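Side-chain contacts in putative hemin storage protein (Bordetella bronchiseptica, PDB 6AU1), which cleaves deacetylated poly-beta-1,6-N-acetylglucosamine, a biofilm polysaccharide, through the glycoside hydrolase domain that this chain represents: residues Trp182-Asp187 with Pro195-Gln200; Trp201-Ile206 with Leu253-Lys258; Trp280-Val285 with Arg325-Ile330; Arg319-Leu324 with Glu347-Val352. All blocks are in the same frame, centred on the assembly; numbering follows the deposited sequence.

Interactions 2, 3 and 4 belong to the shell around the curled, mostly parallel sheet of a TIM-barrel-like glycoside hydrolase domain; interaction 1 lies at its periphery. Interactions 1 and 2, centres about 15 Å apart, share helix 195-223: its first turn meets loop 182-187, the next turns meet helix 253-259, and Trp-182 and Leu-184 touch Gly-204 and Trp-201. Interaction 4 uses the body of helix 314-326 and interaction 3 the turn that follows its C-terminal end, with centres about 13 Å apart. Interactions 1 and 4, centres about 46 Å apart, fall on opposite sides of the chain's centre. Along the sequence 1, 2 and 3 follow in series, while 3 and 4 interlock, tying the barrel's last helices together.

Interaction 1. Residues Trp182-Asp187 with Pro195-Gln200; sequences WGLPPD and PKLAQQ
Leu-184 and Leu-197 make the tight part of this contact, lying antiparallel alongside each other with their CD2 methyls 3.9 Å apart. Beside them Leu-197 turns its other branch to the ring of Pro-185, CD1 standing 4.0 Å from CD. The first torsion of Leu-197 (chi1 -60°) aims CG at the loop, and the fork there gives one methyl to each neighbour. Leu-184 is buried: its CD1 rests on Trp-201, and Ile-191 also touches it. The looser, solvent side belongs to exposed Gln-200: its extended chain brings OE1 to 3.9 Å from CD2 of Leu-184, a van der Waals approach that leaves a polar end at the surface. Just before Leu-184, Gly-183 takes up the positive phi that ends helix 173-181, and Asp-187 caps helix 188-193 through OD1 and the N of Ala-190. The whole is a helix-to-helix linker made of a Schellman motif, an inverse gamma turn at Pro-186 and an Asp N-cap, packed by leucines against the start of helix 195-223.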
loop_
_atom_site.group_PDB
_atom_site.type_symbol
_atom_site.label_atom_id
_atom_site.label_comp_id
_atom_site.label_asym_id
_atom_site.label_seq_id
_atom_site.Cartn_x
_atom_site.Cartn_y
_atom_site.Cartn_z
ATOM N N TRP A 182 -0.730 -27.423 -3.454
ATOM C CA TRP A 182 -1.678 -27.224 -2.360
ATOM C C TRP A 182 -2.750 -28.307 -2.340
ATOM O O TRP A 182 -3.630 -28.290 -1.485
ATOM C CB TRP A 182 -2.382 -25.864 -2.456
ATOM C CG TRP A 182 -1.499 -24.645 -2.474
ATOM C CD1 TRP A 182 -0.180 -24.567 -2.132
ATOM C CD2 TRP A 182 -1.895 -23.323 -2.858
ATOM N NE1 TRP A 182 0.274 -23.269 -2.281
ATOM C CE2 TRP A 182 -0.761 -22.488 -2.730
ATOM C CE3 TRP A 182 -3.100 -22.765 -3.296
ATOM C CZ2 TRP A 182 -0.798 -21.125 -3.021
ATOM C CZ3 TRP A 182 -3.136 -21.414 -3.596
ATOM C CH2 TRP A 182 -1.991 -20.604 -3.458
ATOM N N GLY A 183 -2.696 -29.224 -3.301
ATOM C CA GLY A 183 -3.697 -30.268 -3.410
ATOM C C GLY A 183 -4.876 -29.904 -4.297
ATOM O O GLY A 183 -5.912 -30.568 -4.265
ATOM N N LEU A 184 -4.720 -28.849 -5.090
ATOM C CA LEU A 184 -5.742 -28.425 -6.041
ATOM C C LEU A 184 -5.390 -28.892 -7.454
ATOM O O LEU A 184 -4.220 -29.100 -7.771
ATOM C CB LEU A 184 -5.895 -26.898 -6.014
ATOM C CG LEU A 184 -6.370 -26.258 -4.706
ATOM C CD1 LEU A 184 -6.264 -24.722 -4.765
ATOM C CD2 LEU A 184 -7.804 -26.696 -4.385
ATOM N N PRO A 185 -6.401 -29.061 -8.315
ATOM C CA PRO A 185 -6.056 -29.346 -9.711
ATOM C C PRO A 185 -5.429 -28.117 -10.357
ATOM O O PRO A 185 -5.876 -27.006 -10.069
ATOM C CB PRO A 185 -7.406 -29.681 -10.349
ATOM C CG PRO A 185 -8.406 -28.962 -9.510
ATOM C CD PRO A 185 -7.856 -28.973 -8.102
ATOM N N PRO A 186 -4.402 -28.307 -11.208
ATOM C CA PRO A 186 -3.728 -27.188 -11.884
ATOM C C PRO A 186 -4.583 -26.649 -13.032
ATOM O O PRO A 186 -4.167 -26.619 -14.193
ATOM C CB PRO A 186 -2.434 -27.823 -12.397
ATOM C CG PRO A 186 -2.833 -29.248 -12.672
ATOM C CD PRO A 186 -3.856 -29.613 -11.618
ATOM N N ASP A 187 -5.787 -26.212 -12.683
ATOM C CA ASP A 187 -6.838 -25.953 -13.651
ATOM C C ASP A 187 -7.816 -24.993 -13.006
ATOM O O ASP A 187 -8.637 -25.397 -12.187
ATOM C CB ASP A 187 -7.514 -27.273 -14.045
ATOM C CG ASP A 187 -8.638 -27.107 -15.061
ATOM O OD1 ASP A 187 -9.149 -25.990 -15.262
ATOM O OD2 ASP A 187 -9.028 -28.135 -15.659
ATOM N N PRO A 195 -17.333 -25.067 -5.382
ATOM C CA PRO A 195 -17.340 -24.036 -4.336
ATOM C C PRO A 195 -16.345 -24.320 -3.216
ATOM O O PRO A 195 -15.775 -23.377 -2.667
ATOM C CB PRO A 195 -18.777 -24.084 -3.804
ATOM C CG PRO A 195 -19.571 -24.700 -4.889
ATOM C CD PRO A 195 -18.663 -25.661 -5.582
ATOM N N LYS A 196 -16.135 -25.590 -2.881
ATOM C CA LYS A 196 -15.188 -25.921 -1.820
ATOM C C LYS A 196 -13.754 -25.651 -2.277
ATOM O O LYS A 196 -12.981 -25.010 -1.564
ATOM C CB LYS A 196 -15.343 -27.375 -1.379
ATOM C CG LYS A 196 -14.458 -27.737 -0.202
ATOM C CD LYS A 196 -14.777 -29.123 0.345
ATOM C CE LYS A 196 -13.930 -29.440 1.574
ATOM N NZ LYS A 196 -14.282 -30.750 2.190
ATOM N N LEU A 197 -13.403 -26.130 -3.467
ATOM C CA LEU A 197 -12.084 -25.840 -4.038
ATOM C C LEU A 197 -11.870 -24.339 -4.224
ATOM O O LEU A 197 -10.772 -23.824 -3.974
ATOM C CB LEU A 197 -11.901 -26.543 -5.379
ATOM C CG LEU A 197 -11.998 -28.072 -5.397
ATOM C CD1 LEU A 197 -11.607 -28.611 -6.760
ATOM C CD2 LEU A 197 -11.134 -28.680 -4.300
ATOM N N ALA A 198 -12.913 -23.634 -4.662
ATOM C CA ALA A 198 -12.789 -22.204 -4.945
ATOM C C ALA A 198 -12.457 -21.431 -3.675
ATOM O O ALA A 198 -11.630 -20.508 -3.687
ATOM C CB ALA A 198 -14.067 -21.663 -5.574
ATOM N N GLN A 199 -13.111 -21.812 -2.582
ATOM C CA GLN A 199 -12.855 -21.217 -1.270
ATOM C C GLN A 199 -11.426 -21.488 -0.798
ATOM O O GLN A 199 -10.745 -20.590 -0.297
ATOM C CB GLN A 199 -13.865 -21.751 -0.243
ATOM C CG GLN A 199 -13.426 -21.630 1.209
ATOM C CD GLN A 199 -13.455 -20.202 1.713
ATOM O OE1 GLN A 199 -14.048 -19.323 1.088
ATOM N NE2 GLN A 199 -12.809 -19.963 2.853
ATOM N N GLN A 200 -10.972 -22.725 -0.959
ATOM C CA GLN A 200 -9.623 -23.102 -0.541
ATOM C C GLN A 200 -8.581 -22.355 -1.349
ATOM O O GLN A 200 -7.546 -21.924 -0.824
ATOM C CB GLN A 200 -9.419 -24.612 -0.692
ATOM C CG GLN A 200 -10.216 -25.428 0.307
ATOM C CD GLN A 200 -10.188 -26.906 -0.017
ATOM O OE1 GLN A 200 -9.642 -27.314 -1.044
ATOM N NE2 GLN A 200 -10.770 -27.716 0.857
#

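Interaction 2. Residues Trp201-Ile206 with Leu253-Lys258; sequences WSKGKI and LPEFLK
The two helical segments come closest at Ile-206 and Glu-255, whose CA atoms are 7.8 Å apart, and no hydrogen bond joins them. Both side chains point across the gap and meet at about a right angle. Ile-206 offers its CG2 methyl, held anti to the backbone N, and this rests 3.9 Å from CB of Glu-255 and nearly as close to its CG. The beta-branched isoleucine thus brings a methyl near the backbone, where it can pack on the aliphatic base of a glutamate. Glu-255 is bent at chi2 (-62°), turning its carboxylate aside from the methyl. That carboxylate has charged neighbours at long range: NZ of Lys-258 lies 3.6 Å from OE2, a long salt bridge, and Arg-207 forms a weak ion pair with the same oxygen. Lys-203 reaches over with NZ 4.4 Å from CG of Glu-255, but its salt bridge is to Glu-246. Together these positive groups would be expected to favour the ionised form of the carboxylate. One turn on, Ile-210 of the same helix touches both Glu-255 and Phe-256. Such packing between helices that precede and follow strand 230-235 in the chain, Phe-256 resting on it, is characteristic of the TIM-barrel shell.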
loop_
_atom_site.group_PDB
_atom_site.type_symbol
_atom_site.label_atom_id
_atom_site.label_comp_id
_atom_site.label_asym_id
_atom_site.label_seq_id
_atom_site.Cartn_x
_atom_site.Cartn_y
_atom_site.Cartn_z
ATOM N N TRP A 201 -8.865 -22.204 -2.637
ATOM C CA TRP A 201 -7.970 -21.504 -3.548
ATOM C C TRP A 201 -7.862 -20.024 -3.186
ATOM O O TRP A 201 -6.752 -19.466 -3.135
ATOM C CB TRP A 201 -8.459 -21.681 -4.987
ATOM C CG TRP A 201 -7.537 -21.118 -6.044
ATOM C CD1 TRP A 201 -6.199 -21.346 -6.173
ATOM C CD2 TRP A 201 -7.912 -20.277 -7.143
ATOM N NE1 TRP A 201 -5.711 -20.674 -7.274
ATOM C CE2 TRP A 201 -6.744 -20.016 -7.887
ATOM C CE3 TRP A 201 -9.126 -19.725 -7.570
ATOM C CZ2 TRP A 201 -6.748 -19.216 -9.033
ATOM C CZ3 TRP A 201 -9.130 -18.918 -8.706
ATOM C CH2 TRP A 201 -7.950 -18.679 -9.427
ATOM N N SER A 202 -9.007 -19.390 -2.929
ATOM C CA SER A 202 -9.025 -17.993 -2.499
ATOM C C SER A 202 -8.178 -17.788 -1.242
ATOM O O SER A 202 -7.314 -16.910 -1.211
ATOM C CB SER A 202 -10.457 -17.516 -2.245
ATOM O OG SER A 202 -10.463 -16.206 -1.691
ATOM N N LYS A 203 -8.410 -18.609 -0.221
ATOM C CA LYS A 203 -7.664 -18.489 1.034
ATOM C C LYS A 203 -6.180 -18.774 0.830
ATOM O O LYS A 203 -5.326 -18.125 1.439
ATOM C CB LYS A 203 -8.242 -19.427 2.093
ATOM C CG LYS A 203 -9.557 -18.933 2.674
ATOM C CD LYS A 203 -9.355 -17.594 3.381
ATOM C CE LYS A 203 -10.622 -17.126 4.081
ATOM N NZ LYS A 203 -10.391 -15.870 4.856
ATOM N N GLY A 204 -5.876 -19.735 -0.040
ATOM C CA GLY A 204 -4.501 -20.076 -0.352
ATOM C C GLY A 204 -3.742 -18.916 -0.980
ATOM O O GLY A 204 -2.584 -18.647 -0.626
ATOM N N LYS A 205 -4.381 -18.223 -1.916
ATOM C CA LYS A 205 -3.722 -17.088 -2.568
ATOM C C LYS A 205 -3.504 -15.953 -1.576
ATOM O O LYS A 205 -2.464 -15.284 -1.607
ATOM C CB LYS A 205 -4.533 -16.601 -3.767
ATOM C CG LYS A 205 -4.438 -17.549 -4.960
ATOM C CD LYS A 205 -5.190 -16.996 -6.162
ATOM C CE LYS A 205 -6.700 -17.131 -5.955
ATOM N NZ LYS A 205 -7.410 -16.364 -7.020
ATOM N N ILE A 206 -4.488 -15.726 -0.711
ATOM C CA ILE A 206 -4.358 -14.693 0.320
ATOM C C ILE A 206 -3.140 -14.972 1.186
ATOM O O ILE A 206 -2.316 -14.076 1.418
ATOM C CB ILE A 206 -5.626 -14.599 1.189
ATOM C CG1 ILE A 206 -6.765 -13.970 0.370
ATOM C CG2 ILE A 206 -5.362 -13.816 2.505
ATOM C CD1 ILE A 206 -8.191 -14.243 0.937
ATOM N N LEU A 253 -9.328 -9.219 5.853
ATOM C CA LEU A 253 -9.078 -8.492 7.096
ATOM C C LEU A 253 -8.560 -9.411 8.212
ATOM O O LEU A 253 -7.555 -9.084 8.841
ATOM C CB LEU A 253 -10.332 -7.739 7.556
ATOM C CG LEU A 253 -10.199 -7.017 8.898
ATOM C CD1 LEU A 253 -9.016 -6.036 8.885
ATOM C CD2 LEU A 253 -11.493 -6.297 9.232
ATOM N N PRO A 254 -9.217 -10.566 8.457
ATOM C CA PRO A 254 -8.701 -11.429 9.534
ATOM C C PRO A 254 -7.258 -11.883 9.324
ATOM O O PRO A 254 -6.472 -11.899 10.279
ATOM C CB PRO A 254 -9.638 -12.643 9.495
ATOM C CG PRO A 254 -10.869 -12.154 8.867
ATOM C CD PRO A 254 -10.478 -11.097 7.899
ATOM N N GLU A 255 -6.924 -12.260 8.093
ATOM C CA GLU A 255 -5.584 -12.743 7.790
ATOM C C GLU A 255 -4.564 -11.607 7.881
ATOM O O GLU A 255 -3.437 -11.823 8.324
ATOM C CB GLU A 255 -5.538 -13.387 6.404
ATOM C CG GLU A 255 -6.369 -14.668 6.294
ATOM C CD GLU A 255 -5.880 -15.759 7.230
ATOM O OE1 GLU A 255 -4.650 -15.916 7.374
ATOM O OE2 GLU A 255 -6.726 -16.456 7.829
ATOM N N PHE A 256 -4.957 -10.408 7.461
ATOM C CA PHE A 256 -4.063 -9.250 7.562
ATOM C C PHE A 256 -3.792 -8.935 9.021
ATOM O O PHE A 256 -2.651 -8.644 9.407
ATOM C CB PHE A 256 -4.651 -8.007 6.880
ATOM C CG PHE A 256 -4.372 -7.913 5.391
ATOM C CD1 PHE A 256 -4.295 -9.048 4.598
ATOM C CD2 PHE A 256 -4.207 -6.672 4.794
ATOM C CE1 PHE A 256 -4.045 -8.940 3.220
ATOM C CE2 PHE A 256 -3.949 -6.562 3.421
ATOM C CZ PHE A 256 -3.888 -7.702 2.640
ATOM N N LEU A 257 -4.841 -8.990 9.838
ATOM C CA LEU A 257 -4.693 -8.652 11.252
ATOM C C LEU A 257 -3.749 -9.617 11.952
ATOM O O LEU A 257 -3.083 -9.246 12.924
ATOM C CB LEU A 257 -6.055 -8.650 11.961
ATOM C CG LEU A 257 -6.973 -7.456 11.681
ATOM C CD1 LEU A 257 -8.387 -7.721 12.204
ATOM C CD2 LEU A 257 -6.400 -6.170 12.281
ATOM N N LYS A 258 -3.694 -10.854 11.459
ATOM C CA LYS A 258 -2.845 -11.871 12.057
ATOM C C LYS A 258 -1.376 -11.693 11.691
ATOM O O LYS A 258 -0.494 -12.174 12.409
ATOM C CB LYS A 258 -3.315 -13.270 11.638
ATOM C CG LYS A 258 -4.550 -13.757 12.376
ATOM C CD LYS A 258 -5.172 -14.966 11.691
ATOM C CE LYS A 258 -4.158 -16.076 11.463
ATOM N NZ LYS A 258 -4.789 -17.260 10.808
#

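Interaction 3. Residues Trp280-Val285 with Arg325-Ile330; sequences WMRQLV and RSLGAI. With SO4 (sulfate ion), chain E.
Val-285 and Leu-327 cross obliquely at the heart of this contact, CG1 of the valine 3.9 Å from CB of the leucine. With CG1 anti to the backbone N (chi1 172°), the valine's second methyl, CG2, is left to meet CB of Ala-329 at 4.3 Å. The small alanine suits a place where the backbones come near. The longer Leu-327 reaches from Val-285 to Arg-282, one turn earlier, where its CD1 lies 4.2 Å from CA. Gly-328 next to it has positive phi and makes the Schellman motif that closes helix 314-326, turning the chain inward to Ala-329, which packs on Phe-299.

Arg-282 leads outward to a sulfate, probably from the crystallisation liquor. Its CB stands 4.0 Å from the sulfate O3, and CG is 4.4 Å from CD1 of Leu-327. CD comes 3.5 Å from O3, and the chain bends at chi3, so that NE and NH2 address two different oxygens: NE to O3 at 2.8 Å with an angle of 156°, and NH2 to O1 at 3.0 Å, nearly straight at 172°. The sulfur lies in the guanidinium plane. Gln-283 adds a weak bond from NE2 to O4, and Gln-279 a further one. The chemistry implies a division of labour: apolar branches join the two segments, while the exposed polar ends can hold an anion.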
loop_
_atom_site.group_PDB
_atom_site.type_symbol
_atom_site.label_atom_id
_atom_site.label_comp_id
_atom_site.label_asym_id
_atom_site.label_seq_id
_atom_site.Cartn_x
_atom_site.Cartn_y
_atom_site.Cartn_z
ATOM N N TRP A 280 -21.570 4.653 5.335
ATOM C CA TRP A 280 -20.518 3.792 4.809
ATOM C C TRP A 280 -19.377 3.644 5.810
ATOM O O TRP A 280 -18.923 2.538 6.099
ATOM C CB TRP A 280 -19.995 4.365 3.491
ATOM C CG TRP A 280 -19.069 3.467 2.708
ATOM C CD1 TRP A 280 -19.414 2.588 1.723
ATOM C CD2 TRP A 280 -17.642 3.402 2.822
ATOM N NE1 TRP A 280 -18.289 1.970 1.224
ATOM C CE2 TRP A 280 -17.190 2.450 1.886
ATOM C CE3 TRP A 280 -16.704 4.054 3.630
ATOM C CZ2 TRP A 280 -15.843 2.133 1.735
ATOM C CZ3 TRP A 280 -15.370 3.739 3.484
ATOM C CH2 TRP A 280 -14.949 2.792 2.539
ATOM N N MET A 281 -18.919 4.770 6.343
ATOM C CA MET A 281 -17.831 4.749 7.309
ATOM C C MET A 281 -18.264 4.057 8.606
ATOM O O MET A 281 -17.486 3.327 9.227
ATOM C CB MET A 281 -17.346 6.170 7.598
ATOM C CG MET A 281 -16.041 6.212 8.378
ATOM S SD MET A 281 -14.642 5.765 7.321
ATOM C CE MET A 281 -14.627 7.142 6.174
ATOM N N ARG A 282 -19.506 4.292 9.015
ATOM C CA ARG A 282 -20.058 3.623 10.187
ATOM C C ARG A 282 -20.036 2.098 10.002
ATOM O O ARG A 282 -19.600 1.361 10.889
ATOM C CB ARG A 282 -21.480 4.133 10.452
ATOM C CG ARG A 282 -21.997 3.889 11.842
ATOM C CD ARG A 282 -23.114 4.883 12.198
ATOM N NE ARG A 282 -24.173 4.954 11.189
ATOM C CZ ARG A 282 -24.437 6.028 10.446
ATOM N NH1 ARG A 282 -23.719 7.135 10.590
ATOM N NH2 ARG A 282 -25.424 6.000 9.560
ATOM N N GLN A 283 -20.476 1.630 8.835
ATOM C CA GLN A 283 -20.470 0.198 8.545
ATOM C C GLN A 283 -19.055 -0.373 8.464
ATOM O O GLN A 283 -18.817 -1.505 8.894
ATOM C CB GLN A 283 -21.224 -0.088 7.243
ATOM C CG GLN A 283 -22.717 0.106 7.369
ATOM C CD GLN A 283 -23.432 0.041 6.033
ATOM O OE1 GLN A 283 -22.798 0.021 4.978
ATOM N NE2 GLN A 283 -24.758 0.021 6.071
ATOM N N LEU A 284 -18.122 0.398 7.907
ATOM C CA LEU A 284 -16.739 -0.070 7.807
ATOM C C LEU A 284 -16.141 -0.267 9.200
ATOM O O LEU A 284 -15.532 -1.300 9.479
ATOM C CB LEU A 284 -15.882 0.906 6.994
ATOM C CG LEU A 284 -14.454 0.428 6.679
ATOM C CD1 LEU A 284 -14.470 -0.683 5.640
ATOM C CD2 LEU A 284 -13.610 1.593 6.208
ATOM N N VAL A 285 -16.332 0.716 10.074
ATOM C CA VAL A 285 -15.831 0.620 11.445
ATOM C C VAL A 285 -16.458 -0.566 12.185
ATOM O O VAL A 285 -15.760 -1.314 12.873
ATOM C CB VAL A 285 -16.098 1.928 12.229
ATOM C CG1 VAL A 285 -15.745 1.756 13.687
ATOM C CG2 VAL A 285 -15.285 3.065 11.619
ATOM N N ARG A 325 -13.239 8.887 15.697
ATOM C CA ARG A 325 -13.016 9.011 17.142
ATOM C C ARG A 325 -14.269 8.653 17.946
ATOM O O ARG A 325 -14.188 7.944 18.950
ATOM C CB ARG A 325 -12.553 10.422 17.494
ATOM C CG ARG A 325 -11.219 10.801 16.848
ATOM C CD ARG A 325 -11.012 12.307 16.853
ATOM N NE ARG A 325 -10.806 12.818 18.203
ATOM C CZ ARG A 325 -9.615 12.920 18.771
ATOM N NH1 ARG A 325 -8.542 12.538 18.095
ATOM N NH2 ARG A 325 -9.497 13.400 19.999
ATOM N N SER A 326 -15.428 9.130 17.496
ATOM C CA SER A 326 -16.679 8.895 18.217
ATOM C C SER A 326 -17.077 7.420 18.207
ATOM O O SER A 326 -17.866 6.983 19.047
ATOM C CB SER A 326 -17.817 9.724 17.619
ATOM O OG SER A 326 -18.242 9.153 16.388
ATOM N N LEU A 327 -16.541 6.666 17.254
ATOM C CA LEU A 327 -16.851 5.245 17.124
ATOM C C LEU A 327 -15.761 4.353 17.717
ATOM O O LEU A 327 -15.841 3.129 17.625
ATOM C CB LEU A 327 -17.061 4.884 15.653
ATOM C CG LEU A 327 -18.237 5.570 14.953
ATOM C CD1 LEU A 327 -18.142 5.376 13.443
ATOM C CD2 LEU A 327 -19.575 5.057 15.489
ATOM N N GLY A 328 -14.736 4.963 18.300
ATOM C CA GLY A 328 -13.668 4.205 18.924
ATOM C C GLY A 328 -12.579 3.740 17.977
ATOM O O GLY A 328 -11.760 2.894 18.335
ATOM N N ALA A 329 -12.571 4.287 16.765
ATOM C CA ALA A 329 -11.519 4.006 15.805
ATOM C C ALA A 329 -10.441 5.065 15.926
ATOM O O ALA A 329 -10.485 6.085 15.237
ATOM C CB ALA A 329 -12.076 3.965 14.389
ATOM N N ILE A 330 -9.469 4.828 16.799
ATOM C CA ILE A 330 -8.536 5.890 17.162
ATOM C C ILE A 330 -7.266 5.947 16.314
ATOM O O ILE A 330 -6.482 6.887 16.456
ATOM C CB ILE A 330 -8.135 5.776 18.647
ATOM C CG1 ILE A 330 -7.536 4.399 18.943
ATOM C CG2 ILE A 330 -9.352 6.015 19.537
ATOM C CD1 ILE A 330 -6.024 4.332 18.873
HETATM S S SO4 E . -26.347 2.147 9.946
HETATM O O1 SO4 E . -26.839 3.383 9.342
HETATM O O2 SO4 E . -27.311 1.672 10.933
HETATM O O3 SO4 E . -25.071 2.402 10.607
HETATM O O4 SO4 E . -26.164 1.128 8.915
#

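Interaction 4. Residues Arg319-Leu324 with Glu347-Val352; sequences RQMVQL and EALRDV
Met-321 bridges to helix 346-353 through its thioether, SD lying 3.6 Å from CG2 of Val-352 and 4.0 Å from CD2 of Leu-349. Farther out its terminal methyl, CE, comes 4.1 Å from CD1 of the same leucine, so Leu-349 uses both branches on one methionine. The two side chains cross at about a right angle. An unbranched, flexible methionine suits this position: extended beyond CG (chi2 175°), it reaches across between segments 319-324 and 347-352, whose axes approach to 10.5 Å. In Val-352, with CG1 anti to the carbonyl carbon (chi1 -74°), CG2 falls between the backbone N and that carbon and points at the sulfur, while CG1 approaches CG2 of Val-322 at 4.2 Å on the side where Val-322 is exposed.

Polar pairs outside this apolar shell tie down helix 346-353. Asp-351 forms a salt bridge to Arg-318 of helix 314-326, linking the two helices, and Arg-350 forms another to Asp-38 on helix 22-39. The carbonyl O of Val-352 is hydrogen-bonded to the hydroxyl of Tyr-332.

The segments run nearly parallel, 10° between their directions. On their inner side are strands 297-305 and 332-335: Met-321 rests on Leu-301, Tyr-332 and Tyr-334, and Leu-349 also touches Tyr-334. Leu-324 in turn packs on helix 277-290, placing helix 314-326 between that helix and helix 346-353 on the outside of the barrel.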
loop_
_atom_site.group_PDB
_atom_site.type_symbol
_atom_site.label_atom_id
_atom_site.label_comp_id
_atom_site.label_asym_id
_atom_site.label_seq_id
_atom_site.Cartn_x
_atom_site.Cartn_y
_atom_site.Cartn_z
ATOM N N ARG A 319 -14.235 16.012 9.708
ATOM C CA ARG A 319 -15.486 15.412 10.175
ATOM C C ARG A 319 -15.382 13.891 10.149
ATOM O O ARG A 319 -15.942 13.215 11.019
ATOM C CB ARG A 319 -16.681 15.856 9.332
ATOM C CG ARG A 319 -17.191 17.256 9.617
ATOM C CD ARG A 319 -18.391 17.563 8.733
ATOM N NE ARG A 319 -18.635 18.997 8.602
ATOM C CZ ARG A 319 -19.180 19.564 7.529
ATOM N NH1 ARG A 319 -19.530 18.819 6.486
ATOM N NH2 ARG A 319 -19.366 20.876 7.495
ATOM N N GLN A 320 -14.668 13.353 9.158
ATOM C CA GLN A 320 -14.468 11.907 9.100
ATOM C C GLN A 320 -13.618 11.446 10.285
ATOM O O GLN A 320 -13.913 10.424 10.914
ATOM C CB GLN A 320 -13.822 11.481 7.773
ATOM C CG GLN A 320 -14.773 11.597 6.598
ATOM C CD GLN A 320 -14.151 11.096 5.310
ATOM O OE1 GLN A 320 -12.936 11.175 5.127
ATOM N NE2 GLN A 320 -14.978 10.565 4.422
ATOM N N MET A 321 -12.586 12.216 10.614
ATOM C CA MET A 321 -11.743 11.870 11.755
ATOM C C MET A 321 -12.524 11.949 13.065
ATOM O O MET A 321 -12.387 11.071 13.915
ATOM C CB MET A 321 -10.511 12.772 11.804
ATOM C CG MET A 321 -9.544 12.496 10.651
ATOM S SD MET A 321 -8.185 13.665 10.639
ATOM C CE MET A 321 -7.288 13.097 9.192
ATOM N N VAL A 322 -13.361 12.973 13.223
ATOM C CA VAL A 322 -14.160 13.084 14.440
ATOM C C VAL A 322 -15.139 11.913 14.514
ATOM O O VAL A 322 -15.367 11.350 15.591
ATOM C CB VAL A 322 -14.915 14.441 14.512
ATOM C CG1 VAL A 322 -15.957 14.456 15.657
ATOM C CG2 VAL A 322 -13.912 15.584 14.680
ATOM N N GLN A 323 -15.689 11.519 13.366
ATOM C CA GLN A 323 -16.632 10.407 13.348
ATOM C C GLN A 323 -15.936 9.123 13.799
ATOM O O GLN A 323 -16.492 8.364 14.608
ATOM C CB GLN A 323 -17.252 10.212 11.954
ATOM C CG GLN A 323 -18.210 9.021 11.887
ATOM C CD GLN A 323 -18.643 8.669 10.465
ATOM O OE1 GLN A 323 -17.980 9.027 9.492
ATOM N NE2 GLN A 323 -19.771 7.972 10.347
ATOM N N LEU A 324 -14.741 8.880 13.261
ATOM C CA LEU A 324 -13.925 7.731 13.668
ATOM C C LEU A 324 -13.677 7.745 15.174
ATOM O O LEU A 324 -13.888 6.737 15.854
ATOM C CB LEU A 324 -12.586 7.707 12.924
ATOM C CG LEU A 324 -12.617 7.434 11.419
ATOM C CD1 LEU A 324 -11.219 7.591 10.811
ATOM C CD2 LEU A 324 -13.208 6.055 11.109
ATOM N N GLU A 347 -3.494 23.787 10.067
ATOM C CA GLU A 347 -4.070 24.460 11.222
ATOM C C GLU A 347 -5.381 23.809 11.649
ATOM O O GLU A 347 -5.647 23.651 12.839
ATOM C CB GLU A 347 -4.296 25.946 10.922
ATOM N N ALA A 348 -6.195 23.423 10.673
ATOM C CA ALA A 348 -7.511 22.879 10.964
ATOM C C ALA A 348 -7.440 21.437 11.457
ATOM O O ALA A 348 -8.276 21.015 12.251
ATOM C CB ALA A 348 -8.395 22.972 9.741
ATOM N N LEU A 349 -6.447 20.686 10.981
ATOM C CA LEU A 349 -6.328 19.262 11.301
ATOM C C LEU A 349 -5.426 18.957 12.481
ATOM O O LEU A 349 -5.418 17.827 12.966
ATOM C CB LEU A 349 -5.793 18.479 10.104
ATOM C CG LEU A 349 -6.702 17.963 9.004
ATOM C CD1 LEU A 349 -5.973 16.853 8.244
ATOM C CD2 LEU A 349 -8.034 17.474 9.545
ATOM N N ARG A 350 -4.643 19.939 12.918
ATOM C CA ARG A 350 -3.675 19.724 13.986
ATOM C C ARG A 350 -4.282 19.031 15.206
ATOM O O ARG A 350 -3.704 18.073 15.727
ATOM C CB ARG A 350 -3.039 21.052 14.409
ATOM C CG ARG A 350 -1.819 20.887 15.294
ATOM C CD ARG A 350 -1.173 22.228 15.620
ATOM N NE ARG A 350 -0.911 23.019 14.420
ATOM C CZ ARG A 350 -1.511 24.172 14.137
ATOM N NH1 ARG A 350 -1.209 24.824 13.021
ATOM N NH2 ARG A 350 -2.410 24.680 14.972
ATOM N N ASP A 351 -5.453 19.483 15.653
ATOM C CA ASP A 351 -5.969 18.969 16.916
ATOM C C ASP A 351 -6.396 17.504 16.817
ATOM O O ASP A 351 -6.306 16.775 17.805
ATOM C CB ASP A 351 -7.125 19.837 17.459
ATOM C CG ASP A 351 -8.280 20.009 16.477
ATOM O OD1 ASP A 351 -8.282 19.401 15.386
ATOM O OD2 ASP A 351 -9.213 20.774 16.828
ATOM N N VAL A 352 -6.838 17.060 15.645
ATOM C CA VAL A 352 -7.240 15.660 15.523
ATOM C C VAL A 352 -6.105 14.750 15.036
ATOM O O VAL A 352 -6.204 13.531 15.139
ATOM C CB VAL A 352 -8.458 15.486 14.588
ATOM C CG1 VAL A 352 -9.725 15.964 15.285
ATOM C CG2 VAL A 352 -8.244 16.203 13.259
#